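Local coordinates for cell shape-determining protein MreC (Listeria monocytogenes, PDB 2J5U), which is probably involved in forming and maintaining cell shape, and assembles as a homooligomer of 24 subunits arranged as 12 dimers, at residues N72-S77 against E88-S93. Sequence-based numbering, arbitrary orientation.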
ATOM      1  N   ASN A  72      71.147  11.738 -27.440  1.00 60.51           N
ATOM      2  CA  ASN A  72      72.489  11.362 -27.039  1.00 59.04           C
ATOM      3  C   ASN A  72      73.524  12.284 -27.634  1.00 57.54           C
ATOM      4  O   ASN A  72      73.350  12.778 -28.746  1.00 55.94           O
ATOM      5  CB  ASN A  72      72.764   9.927 -27.451  1.00 60.40           C
ATOM      6  CG  ASN A  72      72.072   8.939 -26.550  1.00 62.67           C
ATOM      7  OD1 ASN A  72      72.002   7.750 -26.846  1.00 64.86           O
ATOM      8  ND2 ASN A  72      71.562   9.426 -25.426  1.00 60.98           N
ATOM      9  N   ALA A  73      74.594  12.528 -26.886  1.00 55.80           N
ATOM     10  CA  ALA A  73      75.657  13.394 -27.370  1.00 56.55           C
ATOM     11  C   ALA A  73      76.997  13.118 -26.700  1.00 57.41           C
ATOM     12  O   ALA A  73      77.074  12.462 -25.663  1.00 58.23           O
ATOM     13  CB  ALA A  73      75.270  14.854 -27.184  1.00 54.80           C
ATOM     14  N   SER A  74      78.060  13.631 -27.301  1.00 58.26           N
ATOM     15  CA  SER A  74      79.380  13.426 -26.742  1.00 59.46           C
ATOM     16  C   SER A  74      80.070  14.751 -26.480  1.00 57.84           C
ATOM     17  O   SER A  74      79.869  15.730 -27.195  1.00 58.19           O
ATOM     18  CB  SER A  74      80.238  12.595 -27.701  1.00 60.89           C
ATOM     19  OG  SER A  74      79.628  11.348 -27.978  1.00 63.31           O
ATOM     20  N   VAL A  75      80.881  14.773 -25.439  1.00 56.04           N
ATOM     21  CA  VAL A  75      81.643  15.954 -25.111  1.00 54.99           C
ATOM     22  C   VAL A  75      82.716  16.032 -26.191  1.00 55.99           C
ATOM     23  O   VAL A  75      83.444  15.065 -26.389  1.00 57.25           O
ATOM     24  CB  VAL A  75      82.344  15.789 -23.765  1.00 52.28           C
ATOM     25  CG1 VAL A  75      83.166  17.006 -23.470  1.00 54.98           C
ATOM     26  CG2 VAL A  75      81.335  15.575 -22.679  1.00 50.92           C
ATOM     27  N   ILE A  76      82.812  17.150 -26.906  1.00 56.56           N
ATOM     28  CA  ILE A  76      83.855  17.272 -27.922  1.00 56.27           C
ATOM     29  C   ILE A  76      84.973  18.249 -27.544  1.00 55.34           C
ATOM     30  O   ILE A  76      85.935  18.393 -28.283  1.00 56.87           O
ATOM     31  CB  ILE A  76      83.289  17.697 -29.282  1.00 56.29           C
ATOM     32  CG1 ILE A  76      82.678  19.087 -29.188  1.00 57.40           C
ATOM     33  CG2 ILE A  76      82.251  16.708 -29.727  1.00 58.21           C
ATOM     34  CD1 ILE A  76      82.129  19.580 -30.496  1.00 56.92           C
ATOM     35  N   SER A  77      84.858  18.916 -26.400  1.00 54.18           N
ATOM     36  CA  SER A  77      85.896  19.850 -25.975  1.00 54.08           C
ATOM     37  C   SER A  77      85.724  20.305 -24.541  1.00 54.04           C
ATOM     38  O   SER A  77      84.617  20.570 -24.091  1.00 55.75           O
ATOM     39  CB  SER A  77      85.932  21.076 -26.884  1.00 54.62           C
ATOM     40  OG  SER A  77      86.889  22.015 -26.418  1.00 56.91           O
ATOM     41  N   GLU A  88      81.594  21.150 -23.951  1.00 58.21           N
ATOM     42  CA  GLU A  88      80.957  21.353 -25.245  1.00 61.23           C
ATOM     43  C   GLU A  88      80.505  20.024 -25.859  1.00 60.66           C
ATOM     44  O   GLU A  88      81.255  19.048 -25.852  1.00 60.55           O
ATOM     45  CB  GLU A  88      81.923  22.046 -26.173  1.00 65.44           C
ATOM     46  CG  GLU A  88      81.247  22.787 -27.267  1.00 74.62           C
ATOM     47  CD  GLU A  88      81.763  24.212 -27.379  1.00 81.70           C
ATOM     48  OE1 GLU A  88      81.527  24.854 -28.440  1.00 83.57           O
ATOM     49  OE2 GLU A  88      82.398  24.683 -26.400  1.00 84.13           O
ATOM     50  N   ILE A  89      79.283  19.974 -26.381  1.00 58.88           N
ATOM     51  CA  ILE A  89      78.789  18.734 -26.963  1.00 58.65           C
ATOM     52  C   ILE A  89      78.586  18.827 -28.467  1.00 59.84           C
ATOM     53  O   ILE A  89      78.437  19.921 -29.014  1.00 59.22           O
ATOM     54  CB  ILE A  89      77.479  18.274 -26.282  1.00 57.83           C
ATOM     55  CG1 ILE A  89      76.406  19.359 -26.409  1.00 56.72           C
ATOM     56  CG2 ILE A  89      77.759  17.929 -24.821  1.00 54.30           C
ATOM     57  CD1 ILE A  89      75.089  18.974 -25.788  1.00 56.66           C
ATOM     58  N   ASP A  90      78.577  17.667 -29.123  1.00 60.87           N
ATOM     59  CA  ASP A  90      78.439  17.580 -30.574  1.00 62.84           C
ATOM     60  C   ASP A  90      77.023  17.658 -31.141  1.00 62.25           C
ATOM     61  O   ASP A  90      76.778  17.266 -32.288  1.00 62.70           O
ATOM     62  CB  ASP A  90      79.130  16.307 -31.090  1.00 66.16           C
ATOM     63  CG  ASP A  90      78.492  15.026 -30.562  1.00 70.91           C
ATOM     64  OD1 ASP A  90      79.011  13.936 -30.883  1.00 73.27           O
ATOM     65  OD2 ASP A  90      77.478  15.098 -29.832  1.00 73.31           O
ATOM     66  N   LYS A  91      76.084  18.155 -30.349  1.00 60.15           N
ATOM     67  CA  LYS A  91      74.723  18.303 -30.839  1.00 60.26           C
ATOM     68  C   LYS A  91      74.319  19.746 -30.612  1.00 59.11           C
ATOM     69  O   LYS A  91      74.745  20.365 -29.637  1.00 59.62           O
ATOM     70  CB  LYS A  91      73.769  17.348 -30.118  1.00 60.33           C
ATOM     71  CG  LYS A  91      73.975  15.880 -30.487  1.00 63.03           C
ATOM     72  CD  LYS A  91      73.454  15.569 -31.884  1.00 64.06           C
ATOM     73  CE  LYS A  91      74.462  14.752 -32.692  1.00 67.07           C
ATOM     74  NZ  LYS A  91      75.076  13.662 -31.895  1.00 66.43           N
ATOM     75  N   GLY A  92      73.515  20.285 -31.520  1.00 58.32           N
ATOM     76  CA  GLY A  92      73.090  21.662 -31.390  1.00 58.15           C
ATOM     77  C   GLY A  92      71.692  21.979 -31.878  1.00 57.89           C
ATOM     78  O   GLY A  92      70.812  21.134 -31.923  1.00 55.76           O
ATOM     79  N   SER A  93      71.507  23.239 -32.228  1.00 58.76           N
ATOM     80  CA  SER A  93      70.246  23.761 -32.712  1.00 59.61           C
ATOM     81  C   SER A  93      69.562  22.881 -33.740  1.00 60.19           C
ATOM     82  O   SER A  93      68.397  22.544 -33.593  1.00 60.91           O
ATOM     83  CB  SER A  93      70.472  25.144 -33.311  1.00 60.26           C
ATOM     84  OG  SER A  93      69.292  25.633 -33.911  1.00 64.81           O
TER
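Strands 68-77 and 86-89 make the first beta hairpin of an antiparallel barrel, and here 72-77 pairs with the end of 86-89 and the loop that follows it. V75 and I89 form a non-hydrogen-bonded antiparallel pair, with side chains that diverge. On one side of that pair, I76 N donates to E88 O over 2.7 Å; on the other, D90 N gives its hydrogen to S74 O. Both acceptors also take a CA-H...O contact, E88 O from V75 CA and S74 O from I89 CA, each at 3.2 Å, so each carbonyl has a weak CA-H partner beside its N-H donor.

Beyond that last backbone bond, a side chain takes over. D90 has its CG between the backbone N and the carbonyl carbon (chi1 63°), and OD2 of D90 accepts from S74 N at 3.0 Å. The bond is nearly straight, 172° at the hydrogen, but the donor sits above the carboxylate plane, 51° out of it. S74 is thus gripped by D90 through both its N and its O. D90 OD2 also lies 3.5 Å from A73 CB. It forms a salt bridge with K91 NZ, long at 3.5 Å and weak as a hydrogen bond. K91 CB and CG pack on A73 CB, CG at 3.7 Å, before the bent chain brings NZ to D90. I76 CG2 rests on D90 CB at 3.4 Å, the two side chains crossing obliquely.

Around the hairpin, strand 221-227 flanks the other edge of 68-77, with A73 bonded through its backbone to V222 and I89 reaching V224. Beyond 86-89 runs strand 121-125, where A121 shares a backbone hydrogen bond with I89, whose side chain also touches V123; the hairpin thus lies between 221-227 and 121-125 in the closed sheet.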